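Local coordinates for unknown protein (Galdieria sulphuraria, PDB 2NYI), which is of unknown function but carries tandem ACT domains, a fold that in many relatives binds small regulatory ligands such as amino acids, at residues 4-10 against 73-79; 96-102 against 136-142. All coordinates share one frame; numbering follows the deposited sequence. Where two conformers were deposited one is given.

Contact 1. Residues 4-10 against 73-79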
ATOM      1  N   GLN A   4      23.275   0.048  -8.260  1.00 29.35           N
ATOM      2  CA  GLN A   4      22.941  -0.544  -6.970  1.00 27.03           C
ATOM      3  C   GLN A   4      21.466  -0.304  -6.703  1.00 24.20           C
ATOM      4  O   GLN A   4      20.917   0.687  -7.175  1.00 23.54           O
ATOM      5  CB  GLN A   4      23.759   0.096  -5.854  1.00 25.99           C
ATOM      6  CG  GLN A   4      25.269   0.090  -6.087  1.00 33.65           C
ATOM      7  CD  GLN A   4      25.897  -1.290  -6.005  1.00 45.67           C
ATOM      8  OE1 GLN A   4      25.308  -2.227  -5.465  1.00 41.56           O
ATOM      9  NE2 GLN A   4      27.112  -1.414  -6.536  1.00 44.49           N
ATOM     10  N   SER A   5      20.849  -1.201  -5.940  1.00 22.56           N
ATOM     11  CA  SER A   5      19.426  -1.074  -5.575  1.00 21.96           C
ATOM     12  C   SER A   5      19.228  -0.619  -4.124  1.00 22.43           C
ATOM     13  O   SER A   5      19.925  -1.082  -3.214  1.00 23.09           O
ATOM     14  CB  SER A   5      18.696  -2.395  -5.812  1.00 21.79           C
ATOM     15  OG  SER A   5      17.335  -2.293  -5.382  1.00 27.92           O
ATOM     16  N   PHE A   6      18.269   0.284  -3.913  1.00 20.79           N
ATOM     17  CA  PHE A   6      17.996   0.834  -2.591  1.00 19.20           C
ATOM     18  C   PHE A   6      16.497   0.711  -2.323  1.00 19.32           C
ATOM     19  O   PHE A   6      15.693   0.741  -3.260  1.00 20.83           O
ATOM     20  CB  PHE A   6      18.414   2.313  -2.519  1.00 19.44           C
ATOM     21  CG  PHE A   6      19.884   2.529  -2.755  1.00 19.86           C
ATOM     22  CD1 PHE A   6      20.777   2.491  -1.705  1.00 22.73           C
ATOM     23  CD2 PHE A   6      20.372   2.706  -4.059  1.00 19.80           C
ATOM     24  CE1 PHE A   6      22.168   2.666  -1.936  1.00 21.50           C
ATOM     25  CE2 PHE A   6      21.747   2.879  -4.294  1.00 23.74           C
ATOM     26  CZ  PHE A   6      22.633   2.866  -3.234  1.00 18.91           C
ATOM     27  N   VAL A   7      16.134   0.547  -1.053  1.00 18.39           N
ATOM     28  CA  VAL A   7      14.733   0.508  -0.633  1.00 18.43           C
ATOM     29  C   VAL A   7      14.458   1.794   0.116  1.00 18.70           C
ATOM     30  O   VAL A   7      15.171   2.150   1.063  1.00 19.48           O
ATOM     31  CB  VAL A   7      14.404  -0.705   0.270  1.00 19.27           C
ATOM     32  CG1 VAL A   7      12.892  -0.872   0.392  1.00 20.24           C
ATOM     33  CG2 VAL A   7      15.040  -1.978  -0.301  1.00 30.01           C
ATOM     34  N   VAL A   8      13.438   2.503  -0.352  1.00 18.48           N
ATOM     35  CA  VAL A   8      13.050   3.795   0.177  1.00 17.75           C
ATOM     36  C   VAL A   8      11.617   3.698   0.710  1.00 18.39           C
ATOM     37  O   VAL A   8      10.742   3.152   0.026  1.00 17.54           O
ATOM     38  CB  VAL A   8      13.109   4.877  -0.959  1.00 17.64           C
ATOM     39  CG1 VAL A   8      12.572   6.222  -0.474  1.00 19.13           C
ATOM     40  CG2 VAL A   8      14.529   5.013  -1.484  1.00 19.89           C
ATOM     41  N   SER A   9      11.406   4.187   1.929  1.00 19.40           N
ATOM     42  CA  SER A   9      10.067   4.303   2.522  1.00 19.93           C
ATOM     43  C   SER A   9       9.757   5.770   2.756  1.00 20.45           C
ATOM     44  O   SER A   9      10.619   6.520   3.233  1.00 21.22           O
ATOM     45  CB  SER A   9      10.011   3.559   3.868  1.00 22.21           C
ATOM     46  OG  SER A   9       9.943   2.150   3.666  1.00 31.93           O
ATOM     47  N   VAL A  10       8.532   6.176   2.427  1.00 18.62           N
ATOM     48  CA  VAL A  10       8.084   7.559   2.596  1.00 18.92           C
ATOM     49  C   VAL A  10       6.731   7.491   3.299  1.00 17.49           C
ATOM     50  O   VAL A  10       5.839   6.726   2.876  1.00 19.91           O
ATOM     51  CB  VAL A  10       7.908   8.261   1.218  1.00 20.61           C
ATOM     52  CG1 VAL A  10       7.355   9.715   1.368  1.00 22.38           C
ATOM     53  CG2 VAL A  10       9.208   8.243   0.412  1.00 26.70           C
ATOM     54  N   GLN A  73       8.432  11.586   6.523  1.00 19.27           N
ATOM     55  CA  GLN A  73       9.297  10.606   7.162  1.00 22.00           C
ATOM     56  C   GLN A  73       9.849   9.714   6.048  1.00 22.16           C
ATOM     57  O   GLN A  73       9.091   8.965   5.413  1.00 21.89           O
ATOM     58  CB  GLN A  73       8.451   9.790   8.151  1.00 22.80           C
ATOM     59  CG  GLN A  73       9.079   8.536   8.724  1.00 23.76           C
ATOM     60  CD  GLN A  73       8.089   7.763   9.610  1.00 26.80           C
ATOM     61  OE1 GLN A  73       7.793   8.200  10.726  1.00 41.91           O
ATOM     62  NE2 GLN A  73       7.572   6.618   9.110  1.00 24.59           N
ATOM     63  N   ILE A  74      11.165   9.797   5.825  1.00 21.40           N
ATOM     64  CA  ILE A  74      11.818   9.151   4.689  1.00 20.98           C
ATOM     65  C   ILE A  74      13.010   8.331   5.185  1.00 21.16           C
ATOM     66  O   ILE A  74      13.794   8.817   6.012  1.00 20.51           O
ATOM     67  CB  ILE A  74      12.329  10.193   3.658  1.00 22.21           C
ATOM     68  CG1 ILE A  74      11.170  11.015   3.076  1.00 23.63           C
ATOM     69  CG2 ILE A  74      13.134   9.520   2.508  1.00 25.14           C
ATOM     70  CD1 ILE A  74      11.633  12.304   2.425  1.00 25.18           C
ATOM     71  N   SER A  75      13.157   7.114   4.668  1.00 21.31           N
ATOM     72  CA  SER A  75      14.366   6.318   4.959  1.00 22.55           C
ATOM     73  C   SER A  75      14.848   5.662   3.677  1.00 22.28           C
ATOM     74  O   SER A  75      14.050   5.383   2.782  1.00 21.18           O
ATOM     75  CB  SER A  75      14.116   5.280   6.060  1.00 23.33           C
ATOM     76  OG  SER A  75      13.205   4.279   5.631  1.00 30.24           O
ATOM     77  N   THR A  76      16.161   5.465   3.586  1.00 21.77           N
ATOM     78  CA  THR A  76      16.787   4.863   2.419  1.00 22.29           C
ATOM     79  C   THR A  76      17.813   3.868   2.967  1.00 23.01           C
ATOM     80  O   THR A  76      18.609   4.231   3.838  1.00 22.51           O
ATOM     81  CB  THR A  76      17.536   5.946   1.554  1.00 23.15           C
ATOM     82  OG1 THR A  76      16.623   6.968   1.138  1.00 24.22           O
ATOM     83  CG2 THR A  76      18.171   5.325   0.301  1.00 22.07           C
ATOM     84  N   ARG A  77      17.810   2.641   2.451  1.00 23.20           N
ATOM     85  CA  ARG A  77      18.820   1.651   2.819  1.00 24.30           C
ATOM     86  C   ARG A  77      19.160   0.830   1.593  1.00 25.06           C
ATOM     87  O   ARG A  77      18.376   0.785   0.640  1.00 23.46           O
ATOM     88  CB  ARG A  77      18.333   0.723   3.930  1.00 25.60           C
ATOM     89  CG  ARG A  77      17.131  -0.127   3.554  1.00 24.80           C
ATOM     90  CD  ARG A  77      16.781  -1.140   4.620  1.00 31.20           C
ATOM     91  NE  ARG A  77      15.579  -1.886   4.246  1.00 32.50           N
ATOM     92  CZ  ARG A  77      15.571  -3.006   3.515  1.00 38.06           C
ATOM     93  NH1 ARG A  77      16.699  -3.552   3.058  1.00 35.29           N
ATOM     94  NH2 ARG A  77      14.421  -3.595   3.242  1.00 31.71           N
ATOM     95  N   ARG A  78      20.341   0.209   1.601  1.00 26.11           N
ATOM     96  CA  ARG A  78      20.724  -0.703   0.532  0.50 26.81           C
ATOM     97  C   ARG A  78      19.684  -1.821   0.478  1.00 27.14           C
ATOM     98  O   ARG A  78      19.124  -2.217   1.517  1.00 26.89           O
ATOM     99  CB  ARG A  78      22.127  -1.289   0.783  0.50 26.12           C
ATOM    100  CG  ARG A  78      23.162  -1.098  -0.349  0.50 30.84           C
ATOM    101  CD  ARG A  78      22.542  -0.673  -1.670  0.50 24.68           C
ATOM    102  NE  ARG A  78      23.052  -1.372  -2.848  0.50 29.40           N
ATOM    103  CZ  ARG A  78      22.676  -2.593  -3.228  0.50 30.25           C
ATOM    104  NH1 ARG A  78      21.809  -3.288  -2.508  0.50 24.34           N
ATOM    105  NH2 ARG A  78      23.183  -3.134  -4.327  0.50 29.36           N
ATOM    106  N   ALA A  79      19.408  -2.308  -0.729  1.00 30.35           N
ATOM    107  CA  ALA A  79      18.525  -3.452  -0.921  1.00 33.83           C
ATOM    108  C   ALA A  79      19.130  -4.692  -0.277  1.00 36.51           C
ATOM    109  O   ALA A  79      20.355  -4.852  -0.242  1.00 36.50           O
ATOM    110  CB  ALA A  79      18.272  -3.703  -2.399  1.00 34.08           C
TER
HETATM  111  O   HOH W   1      14.142   2.097   3.784  1.00 25.41           O
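Val-7 and Arg-77 face each other across a ladder of backbone hydrogen bonds, Val-7 N to Arg-77 O at 2.8 Å and Arg-77 N back to Val-7 O. Ser-9 and Ser-75 form the next such ring, and Ala-79 N, bonded to Ser-5 O, prolongs the pairing beyond strand 73-78. Between the rings the non-hydrogen-bonded pair Val-8 and Thr-76 brings CA-H groups against carbonyls, Val-8 CA lying 3.2 Å from Ser-75 O. A water donates to Val-7 O and accepts from Ser-75 OG, bridging the strands. This is the pairing of the first and fourth strands of a βαββαβ ACT domain, in which 73-78 is an outermost strand of the sheet within this chain. The face that carries Val-8, Val-10, Ile-74 and Thr-76 is mostly apolar, Thr-76 OG1 being hydrogen-bonded to Gln-62; Leu-65 of helix 59-68 packs on Val-8 and Ile-74. On the other face Val-7 CG2 sits 3.8 Å above the Arg-77 guanidinium plane, while Arg-77 NE makes a salt bridge to Asp-44 of the second subunit and NH2 donates to Gly-42 O of that subunit. At the end of the pairing near Gln-4, Arg-78 was modelled in two conformers; in the one described, bends at chi2 (-15°) and chi3 lay CD over the Phe-6 ring, 3.4 Å from CE1. Here Arg-78 NH2 donates in plane to Gln-4 OE1 at 2.6 Å, a bond that may hold only part of the time. An alanine replacing Gln-4 would remove this acceptor and is likely to leave the mobile guanidinium without its side-chain mate on strand 4-10.

Contact 2. Residues 96-102 against 136-142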
ATOM      1  N   LEU A  96      -6.291 -14.458  -0.448  1.00 22.54           N
ATOM      2  CA  LEU A  96      -7.146 -14.703   0.700  1.00 24.27           C
ATOM      3  C   LEU A  96      -8.259 -13.665   0.698  1.00 24.69           C
ATOM      4  O   LEU A  96      -8.003 -12.456   0.532  1.00 23.97           O
ATOM      5  CB  LEU A  96      -6.308 -14.639   1.988  1.00 25.10           C
ATOM      6  CG  LEU A  96      -7.016 -14.602   3.354  1.00 25.46           C
ATOM      7  CD1 LEU A  96      -7.644 -15.954   3.675  1.00 24.39           C
ATOM      8  CD2 LEU A  96      -6.014 -14.265   4.418  1.00 26.36           C
ATOM      9  N   TYR A  97      -9.495 -14.124   0.874  1.00 23.56           N
ATOM     10  CA  TYR A  97     -10.640 -13.210   0.904  1.00 25.29           C
ATOM     11  C   TYR A  97     -11.508 -13.564   2.101  1.00 25.60           C
ATOM     12  O   TYR A  97     -11.732 -14.747   2.376  1.00 24.70           O
ATOM     13  CB  TYR A  97     -11.479 -13.314  -0.374  1.00 25.97           C
ATOM     14  CG  TYR A  97     -10.697 -13.195  -1.659  1.00 37.93           C
ATOM     15  CD1 TYR A  97     -10.356 -11.941  -2.184  1.00 51.45           C
ATOM     16  CD2 TYR A  97     -10.293 -14.336  -2.357  1.00 47.97           C
ATOM     17  CE1 TYR A  97      -9.631 -11.832  -3.373  1.00 52.52           C
ATOM     18  CE2 TYR A  97      -9.575 -14.238  -3.544  1.00 47.50           C
ATOM     19  CZ  TYR A  97      -9.246 -12.986  -4.045  1.00 47.13           C
ATOM     20  OH  TYR A  97      -8.531 -12.900  -5.222  1.00 49.17           O
ATOM     21  N   VAL A  98     -11.940 -12.542   2.836  1.00 25.38           N
ATOM     22  CA  VAL A  98     -12.792 -12.736   4.011  1.00 25.23           C
ATOM     23  C   VAL A  98     -13.968 -11.774   3.884  1.00 25.77           C
ATOM     24  O   VAL A  98     -13.774 -10.594   3.569  1.00 24.60           O
ATOM     25  CB  VAL A  98     -12.024 -12.421   5.335  1.00 26.21           C
ATOM     26  CG1 VAL A  98     -12.909 -12.656   6.568  1.00 26.79           C
ATOM     27  CG2 VAL A  98     -10.692 -13.208   5.422  1.00 26.28           C
ATOM     28  N   GLU A  99     -15.184 -12.261   4.124  1.00 26.44           N
ATOM     29  CA  GLU A  99     -16.341 -11.367   4.135  1.00 27.91           C
ATOM     30  C   GLU A  99     -17.373 -11.864   5.141  1.00 26.57           C
ATOM     31  O   GLU A  99     -17.658 -13.064   5.198  1.00 26.69           O
ATOM     32  CB  GLU A  99     -16.949 -11.276   2.731  1.00 27.28           C
ATOM     33  CG  GLU A  99     -18.137 -10.328   2.618  1.00 34.44           C
ATOM     34  CD  GLU A  99     -18.617 -10.154   1.191  1.00 31.94           C
ATOM     35  OE1 GLU A  99     -19.841 -10.263   0.971  1.00 51.65           O
ATOM     36  OE2 GLU A  99     -17.777  -9.904   0.295  1.00 48.73           O
ATOM     37  N   GLY A 100     -17.912 -10.941   5.934  1.00 25.41           N
ATOM     38  CA  GLY A 100     -19.031 -11.236   6.823  1.00 25.60           C
ATOM     39  C   GLY A 100     -19.343 -10.056   7.726  1.00 25.48           C
ATOM     40  O   GLY A 100     -18.852  -8.961   7.487  1.00 23.39           O
ATOM     41  N   PRO A 101     -20.146 -10.282   8.790  1.00 26.72           N
ATOM     42  CA  PRO A 101     -20.433  -9.192   9.729  1.00 27.17           C
ATOM     43  C   PRO A 101     -19.120  -8.713  10.341  1.00 28.23           C
ATOM     44  O   PRO A 101     -18.253  -9.535  10.636  1.00 28.79           O
ATOM     45  CB  PRO A 101     -21.274  -9.870  10.819  1.00 28.46           C
ATOM     46  CG  PRO A 101     -21.793 -11.115  10.203  1.00 30.58           C
ATOM     47  CD  PRO A 101     -20.781 -11.548   9.188  1.00 26.86           C
ATOM     48  N   ASP A 102     -18.975  -7.403  10.501  1.00 27.02           N
ATOM     49  CA  ASP A 102     -17.834  -6.847  11.221  1.00 26.67           C
ATOM     50  C   ASP A 102     -17.940  -7.150  12.719  1.00 28.30           C
ATOM     51  O   ASP A 102     -19.039  -7.235  13.273  1.00 29.46           O
ATOM     52  CB  ASP A 102     -17.708  -5.352  10.985  1.00 24.78           C
ATOM     53  CG  ASP A 102     -16.413  -4.780  11.545  1.00 29.32           C
ATOM     54  OD1 ASP A 102     -15.350  -5.416  11.386  1.00 22.39           O
ATOM     55  OD2 ASP A 102     -16.454  -3.690  12.137  1.00 26.96           O
ATOM     56  N   PHE A 136     -25.803  -3.385  11.514  1.00 31.00           N
ATOM     57  CA  PHE A 136     -25.009  -4.253  10.657  1.00 27.97           C
ATOM     58  C   PHE A 136     -23.947  -3.488   9.872  1.00 26.64           C
ATOM     59  O   PHE A 136     -24.225  -2.484   9.203  1.00 24.96           O
ATOM     60  CB  PHE A 136     -25.859  -5.127   9.711  1.00 27.60           C
ATOM     61  CG  PHE A 136     -25.051  -6.203   9.011  1.00 30.22           C
ATOM     62  CD1 PHE A 136     -25.023  -7.518   9.506  1.00 23.46           C
ATOM     63  CD2 PHE A 136     -24.308  -5.900   7.869  1.00 26.38           C
ATOM     64  CE1 PHE A 136     -24.280  -8.496   8.875  1.00 30.73           C
ATOM     65  CE2 PHE A 136     -23.537  -6.892   7.227  1.00 28.12           C
ATOM     66  CZ  PHE A 136     -23.528  -8.188   7.736  1.00 29.66           C
ATOM     67  N   THR A 137     -22.721  -3.984   9.983  1.00 25.44           N
ATOM     68  CA  THR A 137     -21.593  -3.430   9.245  1.00 25.55           C
ATOM     69  C   THR A 137     -20.893  -4.602   8.586  1.00 25.70           C
ATOM     70  O   THR A 137     -20.577  -5.599   9.251  1.00 26.37           O
ATOM     71  CB  THR A 137     -20.637  -2.634  10.162  1.00 25.75           C
ATOM     72  OG1 THR A 137     -21.303  -1.449  10.622  1.00 27.61           O
ATOM     73  CG2 THR A 137     -19.379  -2.199   9.403  1.00 25.19           C
ATOM     74  N   LEU A 138     -20.719  -4.509   7.270  1.00 24.63           N
ATOM     75  CA  LEU A 138     -20.050  -5.564   6.513  1.00 24.04           C
ATOM     76  C   LEU A 138     -18.546  -5.333   6.582  1.00 24.54           C
ATOM     77  O   LEU A 138     -18.088  -4.197   6.519  1.00 23.69           O
ATOM     78  CB  LEU A 138     -20.523  -5.594   5.062  1.00 24.12           C
ATOM     79  CG  LEU A 138     -19.987  -6.775   4.223  1.00 30.29           C
ATOM     80  CD1 LEU A 138     -20.585  -8.126   4.672  1.00 32.87           C
ATOM     81  CD2 LEU A 138     -20.207  -6.559   2.723  1.00 26.79           C
ATOM     82  N   PHE A 139     -17.812  -6.428   6.757  1.00 23.17           N
ATOM     83  CA  PHE A 139     -16.359  -6.417   6.782  1.00 23.30           C
ATOM     84  C   PHE A 139     -15.892  -7.170   5.551  1.00 21.96           C
ATOM     85  O   PHE A 139     -16.404  -8.247   5.257  1.00 21.09           O
ATOM     86  CB  PHE A 139     -15.849  -7.095   8.054  1.00 22.40           C
ATOM     87  CG  PHE A 139     -14.368  -7.415   8.024  1.00 22.87           C
ATOM     88  CD1 PHE A 139     -13.424  -6.439   8.356  1.00 24.99           C
ATOM     89  CD2 PHE A 139     -13.930  -8.694   7.658  1.00 27.01           C
ATOM     90  CE1 PHE A 139     -12.030  -6.732   8.323  1.00 24.54           C
ATOM     91  CE2 PHE A 139     -12.569  -9.006   7.639  1.00 26.78           C
ATOM     92  CZ  PHE A 139     -11.613  -8.018   7.969  1.00 23.78           C
ATOM     93  N   ARG A 140     -14.926  -6.600   4.823  1.00 22.29           N
ATOM     94  CA  ARG A 140     -14.299  -7.305   3.707  1.00 23.13           C
ATOM     95  C   ARG A 140     -12.792  -7.223   3.841  1.00 22.88           C
ATOM     96  O   ARG A 140     -12.266  -6.167   4.191  1.00 21.97           O
ATOM     97  CB  ARG A 140     -14.705  -6.679   2.376  1.00 25.00           C
ATOM     98  CG  ARG A 140     -16.143  -6.982   1.940  1.00 27.90           C
ATOM     99  CD  ARG A 140     -16.231  -6.926   0.422  1.00 36.80           C
ATOM    100  NE  ARG A 140     -17.568  -6.574  -0.050  1.00 51.79           N
ATOM    101  CZ  ARG A 140     -17.868  -5.456  -0.709  1.00 55.93           C
ATOM    102  NH1 ARG A 140     -16.925  -4.562  -0.994  1.00 54.00           N
ATOM    103  NH2 ARG A 140     -19.118  -5.235  -1.089  1.00 59.62           N
HETATM  104  N   MSE A 141     -12.114  -8.336   3.580  1.00 23.81           N
HETATM  105  CA  MSE A 141     -10.654  -8.350   3.583  1.00 25.70           C
HETATM  106  C   MSE A 141     -10.150  -9.034   2.331  1.00 24.46           C
HETATM  107  O   MSE A 141     -10.649 -10.078   1.940  1.00 23.67           O
HETATM  108  CB  MSE A 141     -10.126  -9.058   4.823  1.00 24.35           C
HETATM  109  CG  MSE A 141      -8.647  -9.307   4.770  1.00 26.91           C
HETATM  110 SE   MSE A 141      -8.046 -10.116   6.421  1.00 34.01          SE
HETATM  111  CE  MSE A 141      -6.812 -11.012   5.738  1.00 28.37           C
ATOM    112  N   GLY A 142      -9.167  -8.431   1.684  1.00 23.11           N
ATOM    113  CA  GLY A 142      -8.530  -9.069   0.537  1.00 23.56           C
ATOM    114  C   GLY A 142      -7.038  -9.030   0.770  1.00 24.22           C
ATOM    115  O   GLY A 142      -6.483  -7.986   1.133  1.00 24.86           O
TER
HETATM  116  O   HOH W   2     -21.985  -6.084  12.304  1.00 33.10           O
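Val-98 lies between Phe-139 and Met-141 on the buried face of the two strands. Its CG1 meets the edge of the Phe-139 ring, near the ring plane, at 3.8 Å from CE2, while its CB is 3.9 Å from Met-141 CB. Met-141, a selenomethionine, runs extended through chi2 and then bends at chi3 (148°), which carries CE to within 3.6 Å of Leu-96 CD2. Helix 106-116 packs on this apolar patch, with Val-110 on Met-141 and Leu-114 on Leu-96. The backbones are antiparallel and bonded in both directions at two pairs, Val-98 with Met-141 and Gly-100 with Phe-139. These are the first and third strands of a second βαββαβ unit with the ACT topology, neighbours in the middle of its sheet. At Gly-100 the chain turns a corner, yet Gly-100 O still receives Phe-139 N at 2.8 Å, and Asp-102 N reaches Thr-137 O at 2.7 Å. Beside the corner, Pro-101 CB and CG both rest against Phe-136 CE1, and Leu-138 CD1 comes 3.4 Å from Gly-100 O. Asp-102 OD1 approaches Phe-139 CD1, the carboxylate and ring planes only 14° apart. On the exposed face Glu-99 and Arg-140 lie side by side and point the same way. With CG anti to the backbone N (chi1 -178°), the extended Glu-99 chain brings OE2 3.4 Å from Arg-140 NE in a long salt bridge at the guanidinium edge; Arg-140 NH1 has a second acidic partner in Glu-127 on strand 120-130.

Contact 1 closes before contact 2 opens along the chain, and each belongs to a different four-stranded antiparallel sheet. Both sheets have strand order 2-3-1-4, so the chain holds two successive units of the same topology, joined through the segment from strand 73-78 to strand 91-99. Contact 1 pairs 4-13 with the outermost strand 73-78; contact 2 pairs 91-99 with 137-148, the two central strands of its sheet. Their centres are 34 Å apart on opposite sides of the chain's centre, the nearest atoms about 19 Å apart, and they do not touch. Residues of contact 1 meet the second subunit, whereas no other chain of the assembly touches contact 2.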